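Local coordinates for protein sortase (Streptomyces avermitilis, PDB 5GO5) that acts as a calcium-independent housekeeping sortase of class E, a cysteine transpeptidase that probably attaches secreted proteins to the cell wall, at residues 65-70 with 78-83; 110-115 with 177-182; 129-134 with 183-188. All blocks are in the same frame, centred on the assembly; numbering follows the deposited sequence.

Interaction 1. Residues 65-70 with 78-83; sequences KPVLEG and KGLGHY
Glu69 and His82 lie side by side at the C-terminal end of a parallel strand pair and join through their side chains: His82 ND1 donates to Glu69 OE1 over 2.6 Å. The carboxylate and imidazole planes are 16° apart, OE1 lies practically in the ring plane, and it accepts through its syn lone pair. Both side chains start out with CG anti to the backbone N (chi1 177° in Glu69, 175° in His82), which sends them the same way, and a bend at chi2 of Glu69 turns its carboxylate onto ND1.

Between the strands, Leu80 N bonds to Pro66 O at 3.1 Å and His82 N to Leu68 O at 2.8 Å, while Leu68 N reaches Leu80 O and Gly70 N reaches His82 O. This alternation defines the parallel pairing of a beta-alpha-beta unit whose short helix is 73-76. There is no room for a side chain at Gly79 or Gly81: a beta carbon built on Gly81 would come within 2.4 Å of Gly70 O, and one on Gly79 would clash with Pro66 O. On the same face as Glu69 and His82, Val67 CG2 meets Leu80 CB at 4.3 Å, and Met54 and Val97 also touch Leu80.

The beginning of the pair is looser and nearer solvent. Leu68 CD2 touches Lys78 CB at 4.0 Å where the two side chains cross at about a right angle, and the exposed lysine then runs away. Lys65 rests its CB on Leu80 CD1 at 3.9 Å before its amino end departs.

Because His82 NE2 is hydrogen-bonded to Ala87 O as well, both ring nitrogens face acceptors; the imidazole is fixed in rotation, and the buried carboxylate beside it is likely to stabilise positive charge there.

Interaction 2. Residues 110-115 with 177-182; sequences DFPKLR and HRLIVW. With SO4 (sulfate ion), chain C.
Phe111 and Leu179 keep their CA atoms 7.6 Å apart, and no hydrogen bond joins the 3-10 turn at 111-113 to the 178-182 part of strand 178-190, so the contact is made by side chains of the turn packing on the side chains and backbone of the strand. The turn is closed internally by Lys113 N bonded to Asp110 O and Leu114 N bonded to Phe111 O.

Phe111 carries most of the packing. A chi1 of -157° sets its CG opposite the backbone N and drives the ring toward the strand, past the Leu179 side chain running in the opposite direction. CD1 of Phe111 lies 3.6 Å from Leu179 CB, and farther along the ring CZ comes to 3.8 Å from Val181 N, which meets the ring at its edge. Leu114 CD1, from the same turn, lies over the centre of one face of that ring. The same methyl crosses to Val181 CG1 at 4.2 Å, and Phe111 CE1 touches that CG1 at 4.0 Å, so Val181 CG1 packs against both Phe111 CE1 and the Leu114 methyl. Toward the surface, Pro112 CG lies across Leu179 CD1 at 3.9 Å.

Just before the strand, His177 N donates to sulfate O4 at 2.7 Å in a nearly straight bond. Its ND1 also faces sulfate O1, although that distance is unusually short. The ion probably came from the crystallisation liquor.

Phe108 meets Phe111 edge-to-face, and Leu166 of strand 162-167 adds another contact to the ring. Arg101, part of the pocket holding the bound glycine, touches Pro112 and Leu179. The turn thus belongs to the connection between strands 93-98 and 119-123, folded against strand 178-190 where that strand runs between 162-167 and 127-140.

Interaction 3. Residues 129-134 with 183-188; sequences FTYVID and AHLDST
The carbonyl oxygen of Thr130 is gripped by two successive amides of the facing strand, Asp186 N at 2.8 Å and Ser187 N at 3.2 Å, both lying in its carbonyl plane. Two residues opposite one is the signature of a classic beta bulge, and the register moves by one from Thr130 to Tyr131. Antiparallel pairing is otherwise regular: Thr130 N bonds almost straight to Ser187 O at 2.9 Å, and Val132 and His184 exchange both of their backbone bonds.

On the face carrying Phe129, Tyr131 and Ile133, the tyrosine and Leu185 form the main packing. CG beside the backbone N, chi1 -69°, lays the Tyr131 ring along Leu185, whose CD1 sits 3.8 Å from the ring centroid and only 9° off the ring normal, a CH-pi contact over the face. Leu185 CB also touches Tyr131 CE2 at 3.8 Å, and the CD1 methyl reaches the edge of Phe129. Tyr131 CB lies 4.0 Å from Ala183 CB, while the tyrosine OH is hydrogen-bonded to Gly90 N. Replacing Tyr131 by an alanine would probably leave the Leu185 methyl without its aromatic face and Gly90 N without its hydroxyl partner.

Beside the bulge, Val132 CG2 lies alongside Asp186 CB, the two side chains pointing the same way. Where Asp134 comes opposite His184, the imidazole and carboxylate lie nearly in one plane, 10° apart, and ND1 donates at 2.7 Å to OD2, which accepts through its syn lone pair.

OD2 is hydrogen-bonded to Tyr157 OH too, so one carboxylate oxygen links two polar groups. Such a setting is consistent with an ionised Asp134 that fixes the rotation of His184 and would draw positive charge onto its ring, while the bulge leaves two neighbouring amides satisfied by a single carbonyl.

How the interactions relate
From the N terminus, interaction 1 comes first and closes the shortest loop, pairing strand 65-69 with 80-82 across helix 73-76; it is complete before the others begin. Interaction 2 opens at 110-115, and interaction 3 opens inside it at 129-134. Interaction 2 closes at 177-182 and interaction 3 directly afterwards at 183-188, so the two cross without nesting. Both draw on strand 178-190, and Trp182 O accepts a probable hydrogen bond from Asp134 N at their junction. Interactions 1 and 3 lie on opposite sides of the chain's centre, about 18 Å between centres, yet all three reach the same sheet of the sortase beta barrel, interaction 2 by laying a loop against it.

Interaction 1. Residues 65-70 with 78-83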
loop_
_atom_site.group_PDB
_atom_site.type_symbol
_atom_site.label_atom_id
_atom_site.label_comp_id
_atom_site.label_asym_id
_atom_site.label_seq_id
_atom_site.Cartn_x
_atom_site.Cartn_y
_atom_site.Cartn_z
ATOM N N LYS A 65 -1.314 -3.512 9.989
ATOM C CA LYS A 65 -2.454 -2.607 9.874
ATOM C C LYS A 65 -3.532 -3.206 9.037
ATOM O O LYS A 65 -3.260 -3.835 7.973
ATOM C CB LYS A 65 -2.057 -1.276 9.238
ATOM C CG LYS A 65 -0.897 -0.550 9.916
ATOM C CD LYS A 65 -1.208 -0.088 11.317
ATOM C CE LYS A 65 0.070 0.326 11.982
ATOM N NZ LYS A 65 -0.246 0.855 13.347
ATOM N N PRO A 66 -4.787 -3.027 9.464
ATOM C CA PRO A 66 -5.871 -3.445 8.641
ATOM C C PRO A 66 -6.039 -2.483 7.454
ATOM O O PRO A 66 -5.779 -1.287 7.593
ATOM C CB PRO A 66 -7.090 -3.324 9.580
ATOM C CG PRO A 66 -6.728 -2.174 10.442
ATOM C CD PRO A 66 -5.259 -2.274 10.658
ATOM N N VAL A 67 -6.421 -3.048 6.310
ATOM C CA VAL A 67 -6.738 -2.260 5.116
ATOM C C VAL A 67 -8.231 -2.376 4.902
ATOM O O VAL A 67 -8.788 -3.457 4.759
ATOM C CB VAL A 67 -5.976 -2.710 3.880
ATOM C CG1 VAL A 67 -6.227 -1.722 2.736
ATOM C CG2 VAL A 67 -4.483 -2.841 4.202
ATOM N N LEU A 68 -8.876 -1.210 4.855
ATOM C CA LEU A 68 -10.299 -1.096 4.712
ATOM C C LEU A 68 -10.613 -0.551 3.331
ATOM O O LEU A 68 -9.820 0.180 2.754
ATOM C CB LEU A 68 -10.862 -0.127 5.770
ATOM C CG LEU A 68 -10.958 -0.667 7.198
ATOM C CD1 LEU A 68 -9.582 -0.810 7.794
ATOM C CD2 LEU A 68 -11.780 0.280 8.057
ATOM N N GLU A 69 -11.814 -0.876 2.827
ATOM C CA GLU A 69 -12.220 -0.362 1.539
ATOM C C GLU A 69 -12.666 1.079 1.629
ATOM O O GLU A 69 -13.509 1.429 2.494
ATOM C CB GLU A 69 -13.329 -1.251 0.959
ATOM C CG GLU A 69 -13.912 -0.777 -0.369
ATOM C CD GLU A 69 -12.950 -0.809 -1.550
ATOM O OE1 GLU A 69 -11.713 -0.793 -1.352
ATOM O OE2 GLU A 69 -13.441 -0.875 -2.702
ATOM N N GLY A 70 -12.158 1.915 0.736
ATOM C CA GLY A 70 -12.515 3.316 0.747
ATOM C C GLY A 70 -11.516 4.235 1.366
ATOM O O GLY A 70 -10.645 3.811 2.108
ATOM N N LYS A 78 -9.541 4.514 11.189
ATOM C CA LYS A 78 -9.550 3.148 11.671
ATOM C C LYS A 78 -8.400 2.287 11.120
ATOM O O LYS A 78 -8.170 1.185 11.602
ATOM C CB LYS A 78 -10.838 2.451 11.255
ATOM C CG LYS A 78 -12.102 3.133 11.734
ATOM C CD LYS A 78 -13.276 2.352 11.192
ATOM C CE LYS A 78 -14.585 3.045 11.444
ATOM N NZ LYS A 78 -15.635 2.147 10.943
ATOM N N GLY A 79 -7.750 2.748 10.065
ATOM C CA GLY A 79 -6.702 1.949 9.429
ATOM C C GLY A 79 -6.285 2.574 8.102
ATOM O O GLY A 79 -6.495 3.729 7.850
ATOM N N LEU A 80 -5.685 1.766 7.271
ATOM C CA LEU A 80 -5.334 2.193 5.937
ATOM C C LEU A 80 -6.566 2.059 5.050
ATOM O O LEU A 80 -7.400 1.202 5.263
ATOM C CB LEU A 80 -4.257 1.281 5.419
ATOM C CG LEU A 80 -3.042 1.259 6.318
ATOM C CD1 LEU A 80 -1.997 0.351 5.742
ATOM C CD2 LEU A 80 -2.421 2.625 6.522
ATOM N N GLY A 81 -6.654 2.892 4.021
ATOM C CA GLY A 81 -7.807 2.872 3.128
ATOM C C GLY A 81 -7.422 2.604 1.678
ATOM O O GLY A 81 -6.508 3.265 1.152
ATOM N N HIS A 82 -8.111 1.661 1.056
ATOM C CA HIS A 82 -7.950 1.351 -0.346
ATOM C C HIS A 82 -8.796 2.286 -1.203
ATOM O O HIS A 82 -9.994 2.371 -0.999
ATOM C CB HIS A 82 -8.350 -0.083 -0.623
ATOM C CG HIS A 82 -8.339 -0.455 -2.059
ATOM N ND1 HIS A 82 -9.486 -0.864 -2.712
ATOM C CD2 HIS A 82 -7.331 -0.552 -2.954
ATOM C CE1 HIS A 82 -9.186 -1.156 -3.969
ATOM N NE2 HIS A 82 -7.885 -1.008 -4.131
ATOM N N TYR A 83 -8.153 2.964 -2.161
ATOM C CA TYR A 83 -8.902 3.735 -3.153
ATOM C C TYR A 83 -9.860 2.818 -3.921
ATOM O O TYR A 83 -9.449 1.876 -4.594
ATOM C CB TYR A 83 -7.976 4.502 -4.093
ATOM C CG TYR A 83 -7.265 5.647 -3.450
ATOM C CD1 TYR A 83 -6.014 5.483 -2.822
ATOM C CD2 TYR A 83 -7.808 6.923 -3.507
ATOM C CE1 TYR A 83 -5.350 6.554 -2.250
ATOM C CE2 TYR A 83 -7.190 7.982 -2.912
ATOM C CZ TYR A 83 -5.945 7.808 -2.310
ATOM O OH TYR A 83 -5.322 8.886 -1.783
#

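Interaction 2. Residues 110-115 with 177-182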
loop_
_atom_site.group_PDB
_atom_site.type_symbol
_atom_site.label_atom_id
_atom_site.label_comp_id
_atom_site.label_asym_id
_atom_site.label_seq_id
_atom_site.Cartn_x
_atom_site.Cartn_y
_atom_site.Cartn_z
ATOM N N ASP A 110 6.825 6.533 9.800
ATOM C CA ASP A 110 8.194 6.268 9.328
ATOM C C ASP A 110 8.284 6.043 7.805
ATOM O O ASP A 110 9.250 5.482 7.316
ATOM C CB ASP A 110 8.779 5.066 10.068
ATOM C CG ASP A 110 9.057 5.358 11.554
ATOM O OD1 ASP A 110 9.481 6.465 11.865
ATOM O OD2 ASP A 110 8.810 4.487 12.402
ATOM N N PHE A 111 7.325 6.591 7.066
ATOM C CA PHE A 111 7.292 6.485 5.595
ATOM C C PHE A 111 8.596 6.901 4.937
ATOM O O PHE A 111 9.053 6.263 4.011
ATOM C CB PHE A 111 6.125 7.320 5.085
ATOM C CG PHE A 111 5.609 6.911 3.738
ATOM C CD1 PHE A 111 6.186 7.367 2.565
ATOM C CD2 PHE A 111 4.505 6.061 3.650
ATOM C CE1 PHE A 111 5.638 7.038 1.319
ATOM C CE2 PHE A 111 3.979 5.712 2.398
ATOM C CZ PHE A 111 4.513 6.232 1.244
ATOM N N PRO A 112 9.248 7.969 5.441
ATOM C CA PRO A 112 10.498 8.343 4.799
ATOM C C PRO A 112 11.624 7.303 4.830
ATOM O O PRO A 112 12.549 7.388 4.006
ATOM C CB PRO A 112 10.904 9.614 5.569
ATOM C CG PRO A 112 9.651 10.188 6.048
ATOM C CD PRO A 112 8.839 8.978 6.443
ATOM N N LYS A 113 11.536 6.313 5.714
ATOM C CA LYS A 113 12.492 5.222 5.794
ATOM C C LYS A 113 12.348 4.150 4.732
ATOM O O LYS A 113 13.236 3.282 4.572
ATOM C CB LYS A 113 12.409 4.542 7.138
ATOM C CG LYS A 113 12.820 5.414 8.310
ATOM C CD LYS A 113 12.618 4.683 9.625
ATOM C CE LYS A 113 13.306 3.317 9.689
ATOM N N LEU A 114 11.215 4.169 4.003
ATOM C CA LEU A 114 11.044 3.198 2.940
ATOM C C LEU A 114 12.078 3.380 1.822
ATOM O O LEU A 114 12.454 4.508 1.506
ATOM C CB LEU A 114 9.618 3.277 2.349
ATOM C CG LEU A 114 8.483 2.968 3.306
ATOM C CD1 LEU A 114 7.144 3.360 2.714
ATOM C CD2 LEU A 114 8.549 1.500 3.722
ATOM N N ARG A 115 12.544 2.275 1.270
ATOM C CA ARG A 115 13.603 2.277 0.279
ATOM C C ARG A 115 13.238 1.361 -0.860
ATOM O O ARG A 115 12.490 0.374 -0.711
ATOM C CB ARG A 115 14.907 1.755 0.869
ATOM C CG ARG A 115 15.395 2.399 2.149
ATOM C CD ARG A 115 16.518 1.559 2.691
ATOM N NE ARG A 115 17.032 2.054 3.964
ATOM C CZ ARG A 115 18.112 1.570 4.583
ATOM N NH1 ARG A 115 18.811 0.539 4.072
ATOM N NH2 ARG A 115 18.498 2.117 5.734
ATOM N N HIS A 177 3.335 18.480 1.843
ATOM C CA HIS A 177 3.469 17.563 0.711
ATOM C C HIS A 177 3.136 16.147 1.152
ATOM O O HIS A 177 3.208 15.813 2.337
ATOM C CB HIS A 177 4.870 17.667 0.131
ATOM C CG HIS A 177 5.105 18.965 -0.582
ATOM N ND1 HIS A 177 5.348 20.144 0.093
ATOM C CD2 HIS A 177 5.065 19.286 -1.898
ATOM C CE1 HIS A 177 5.487 21.128 -0.778
ATOM N NE2 HIS A 177 5.313 20.637 -1.993
ATOM N N ARG A 178 2.721 15.329 0.192
ATOM C CA ARG A 178 2.561 13.890 0.468
ATOM C C ARG A 178 3.774 13.154 -0.027
ATOM O O ARG A 178 4.478 13.626 -0.895
ATOM C CB ARG A 178 1.339 13.357 -0.269
ATOM C CG ARG A 178 0.067 14.003 0.174
ATOM C CD ARG A 178 -1.097 13.451 -0.596
ATOM N NE ARG A 178 -2.346 13.927 0.008
ATOM C CZ ARG A 178 -3.549 13.586 -0.413
ATOM N NH1 ARG A 178 -3.688 12.717 -1.409
ATOM N NH2 ARG A 178 -4.624 14.102 0.180
ATOM N N LEU A 179 3.973 11.944 0.495
ATOM C CA LEU A 179 4.935 11.051 0.022
ATOM C C LEU A 179 4.271 9.807 -0.567
ATOM O O LEU A 179 3.251 9.342 -0.035
ATOM C CB LEU A 179 5.847 10.601 1.135
ATOM C CG LEU A 179 6.740 11.700 1.745
ATOM C CD1 LEU A 179 7.537 11.084 2.878
ATOM C CD2 LEU A 179 7.665 12.249 0.697
ATOM N N ILE A 180 4.873 9.308 -1.636
ATOM C CA ILE A 180 4.322 8.191 -2.414
ATOM C C ILE A 180 5.419 7.166 -2.593
ATOM O O ILE A 180 6.593 7.502 -2.870
ATOM C CB ILE A 180 3.863 8.591 -3.847
ATOM C CG1 ILE A 180 3.138 9.952 -3.919
ATOM C CG2 ILE A 180 3.067 7.464 -4.533
ATOM C CD1 ILE A 180 1.787 9.947 -3.275
ATOM N N VAL A 181 5.057 5.882 -2.509
ATOM C CA VAL A 181 5.909 4.823 -3.081
ATOM C C VAL A 181 5.089 3.947 -4.037
ATOM O O VAL A 181 3.879 3.773 -3.855
ATOM C CB VAL A 181 6.585 3.901 -2.036
ATOM C CG1 VAL A 181 7.591 4.674 -1.214
ATOM C CG2 VAL A 181 5.568 3.231 -1.152
ATOM N N TRP A 182 5.775 3.406 -5.037
ATOM C CA TRP A 182 5.215 2.469 -5.959
ATOM C C TRP A 182 5.966 1.162 -5.917
ATOM O O TRP A 182 7.193 1.150 -5.884
ATOM C CB TRP A 182 5.236 2.997 -7.405
ATOM C CG TRP A 182 4.410 4.209 -7.648
ATOM C CD1 TRP A 182 3.093 4.253 -7.929
ATOM C CD2 TRP A 182 4.869 5.574 -7.620
ATOM N NE1 TRP A 182 2.681 5.579 -8.108
ATOM C CE2 TRP A 182 3.767 6.392 -7.960
ATOM C CE3 TRP A 182 6.122 6.182 -7.392
ATOM C CZ2 TRP A 182 3.863 7.783 -8.025
ATOM C CZ3 TRP A 182 6.211 7.588 -7.444
ATOM C CH2 TRP A 182 5.094 8.354 -7.778
HETATM S S SO4 C . 6.358 19.320 3.663
HETATM O O1 SO4 C . 6.412 20.069 2.388
HETATM O O2 SO4 C . 7.690 18.699 3.865
HETATM O O3 SO4 C . 6.013 20.216 4.794
HETATM O O4 SO4 C . 5.321 18.267 3.589
#

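Interaction 3. Residues 129-134 with 183-188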
loop_
_atom_site.group_PDB
_atom_site.type_symbol
_atom_site.label_atom_id
_atom_site.label_comp_id
_atom_site.label_asym_id
_atom_site.label_seq_id
_atom_site.Cartn_x
_atom_site.Cartn_y
_atom_site.Cartn_z
ATOM N N PHE A 129 0.551 -11.871 -0.442
ATOM C CA PHE A 129 1.042 -11.128 -1.601
ATOM C C PHE A 129 2.254 -10.355 -1.160
ATOM O O PHE A 129 2.157 -9.534 -0.232
ATOM C CB PHE A 129 -0.047 -10.139 -2.073
ATOM C CG PHE A 129 -1.329 -10.786 -2.508
ATOM C CD1 PHE A 129 -2.312 -11.125 -1.576
ATOM C CD2 PHE A 129 -1.543 -11.100 -3.856
ATOM C CE1 PHE A 129 -3.506 -11.731 -1.983
ATOM C CE2 PHE A 129 -2.749 -11.690 -4.270
ATOM C CZ PHE A 129 -3.714 -12.005 -3.330
ATOM N N THR A 130 3.388 -10.534 -1.846
ATOM C CA THR A 130 4.569 -9.755 -1.570
ATOM C C THR A 130 4.823 -8.802 -2.707
ATOM O O THR A 130 5.130 -9.255 -3.813
ATOM C CB THR A 130 5.823 -10.637 -1.389
ATOM O OG1 THR A 130 5.602 -11.521 -0.283
ATOM C CG2 THR A 130 7.027 -9.818 -1.096
ATOM N N TYR A 131 4.714 -7.501 -2.416
ATOM C CA TYR A 131 5.089 -6.460 -3.335
ATOM C C TYR A 131 6.472 -5.924 -3.002
ATOM O O TYR A 131 6.882 -5.935 -1.832
ATOM C CB TYR A 131 4.075 -5.324 -3.295
ATOM C CG TYR A 131 2.716 -5.620 -3.859
ATOM C CD1 TYR A 131 1.720 -6.232 -3.096
ATOM C CD2 TYR A 131 2.383 -5.277 -5.193
ATOM C CE1 TYR A 131 0.438 -6.467 -3.611
ATOM C CE2 TYR A 131 1.106 -5.506 -5.698
ATOM C CZ TYR A 131 0.139 -6.104 -4.919
ATOM O OH TYR A 131 -1.115 -6.281 -5.488
ATOM N N VAL A 132 7.176 -5.420 -4.000
ATOM C CA VAL A 132 8.512 -4.840 -3.794
ATOM C C VAL A 132 8.560 -3.416 -4.311
ATOM O O VAL A 132 8.193 -3.170 -5.442
ATOM C CB VAL A 132 9.569 -5.688 -4.487
ATOM C CG1 VAL A 132 10.950 -5.001 -4.386
ATOM C CG2 VAL A 132 9.616 -7.044 -3.821
ATOM N N ILE A 133 9.009 -2.502 -3.477
ATOM C CA ILE A 133 9.082 -1.080 -3.820
ATOM C C ILE A 133 10.097 -0.798 -4.915
ATOM O O ILE A 133 11.267 -1.225 -4.823
ATOM C CB ILE A 133 9.364 -0.214 -2.581
ATOM C CG1 ILE A 133 8.166 -0.277 -1.632
ATOM C CG2 ILE A 133 9.661 1.222 -2.987
ATOM C CD1 ILE A 133 8.334 0.452 -0.321
ATOM N N ASP A 134 9.653 -0.114 -5.966
ATOM C CA ASP A 134 10.574 0.270 -7.062
ATOM C C ASP A 134 10.928 1.737 -7.074
ATOM O O ASP A 134 12.032 2.118 -7.527
ATOM C CB ASP A 134 9.963 -0.070 -8.382
ATOM C CG ASP A 134 9.783 -1.539 -8.576
ATOM O OD1 ASP A 134 10.775 -2.287 -8.527
ATOM O OD2 ASP A 134 8.629 -1.982 -8.727
ATOM N N ALA A 183 5.223 0.070 -6.022
ATOM C CA ALA A 183 5.745 -1.271 -5.922
ATOM C C ALA A 183 5.114 -2.189 -6.969
ATOM O O ALA A 183 3.997 -1.938 -7.440
ATOM C CB ALA A 183 5.469 -1.799 -4.527
ATOM N N HIS A 184 5.755 -3.319 -7.241
ATOM C CA HIS A 184 5.181 -4.340 -8.094
ATOM C C HIS A 184 5.087 -5.694 -7.355
ATOM O O HIS A 184 5.828 -5.956 -6.400
ATOM C CB HIS A 184 5.985 -4.539 -9.381
ATOM C CG HIS A 184 7.263 -5.275 -9.159
ATOM N ND1 HIS A 184 8.424 -4.653 -8.749
ATOM C CD2 HIS A 184 7.540 -6.596 -9.201
ATOM C CE1 HIS A 184 9.368 -5.565 -8.566
ATOM N NE2 HIS A 184 8.859 -6.745 -8.845
ATOM N N LEU A 185 4.152 -6.519 -7.793
ATOM C CA LEU A 185 3.918 -7.813 -7.162
ATOM C C LEU A 185 5.064 -8.754 -7.519
ATOM O O LEU A 185 5.305 -9.032 -8.701
ATOM C CB LEU A 185 2.586 -8.396 -7.585
ATOM C CG LEU A 185 2.199 -9.708 -6.883
ATOM C CD1 LEU A 185 2.060 -9.513 -5.372
ATOM C CD2 LEU A 185 0.965 -10.315 -7.540
ATOM N N ASP A 186 5.788 -9.221 -6.506
ATOM C CA ASP A 186 6.908 -10.147 -6.712
ATOM C C ASP A 186 6.515 -11.585 -6.579
ATOM O O ASP A 186 6.976 -12.428 -7.357
ATOM C CB ASP A 186 8.022 -9.823 -5.726
ATOM C CG ASP A 186 9.248 -10.760 -5.877
ATOM O OD1 ASP A 186 9.938 -10.660 -6.871
ATOM O OD2 ASP A 186 9.421 -11.631 -5.029
ATOM N N SER A 187 5.681 -11.902 -5.595
ATOM C CA SER A 187 5.358 -13.286 -5.307
ATOM C C SER A 187 4.031 -13.412 -4.589
ATOM O O SER A 187 3.522 -12.444 -4.029
ATOM C CB SER A 187 6.502 -13.934 -4.551
ATOM O OG SER A 187 6.759 -13.280 -3.363
ATOM N N THR A 188 3.477 -14.606 -4.684
ATOM C CA THR A 188 2.293 -15.004 -3.932
ATOM C C THR A 188 2.569 -16.364 -3.300
ATOM O O THR A 188 3.349 -17.153 -3.830
ATOM C CB THR A 188 1.042 -15.146 -4.817
ATOM O OG1 THR A 188 1.303 -16.079 -5.921
ATOM C CG2 THR A 188 0.603 -13.852 -5.342
#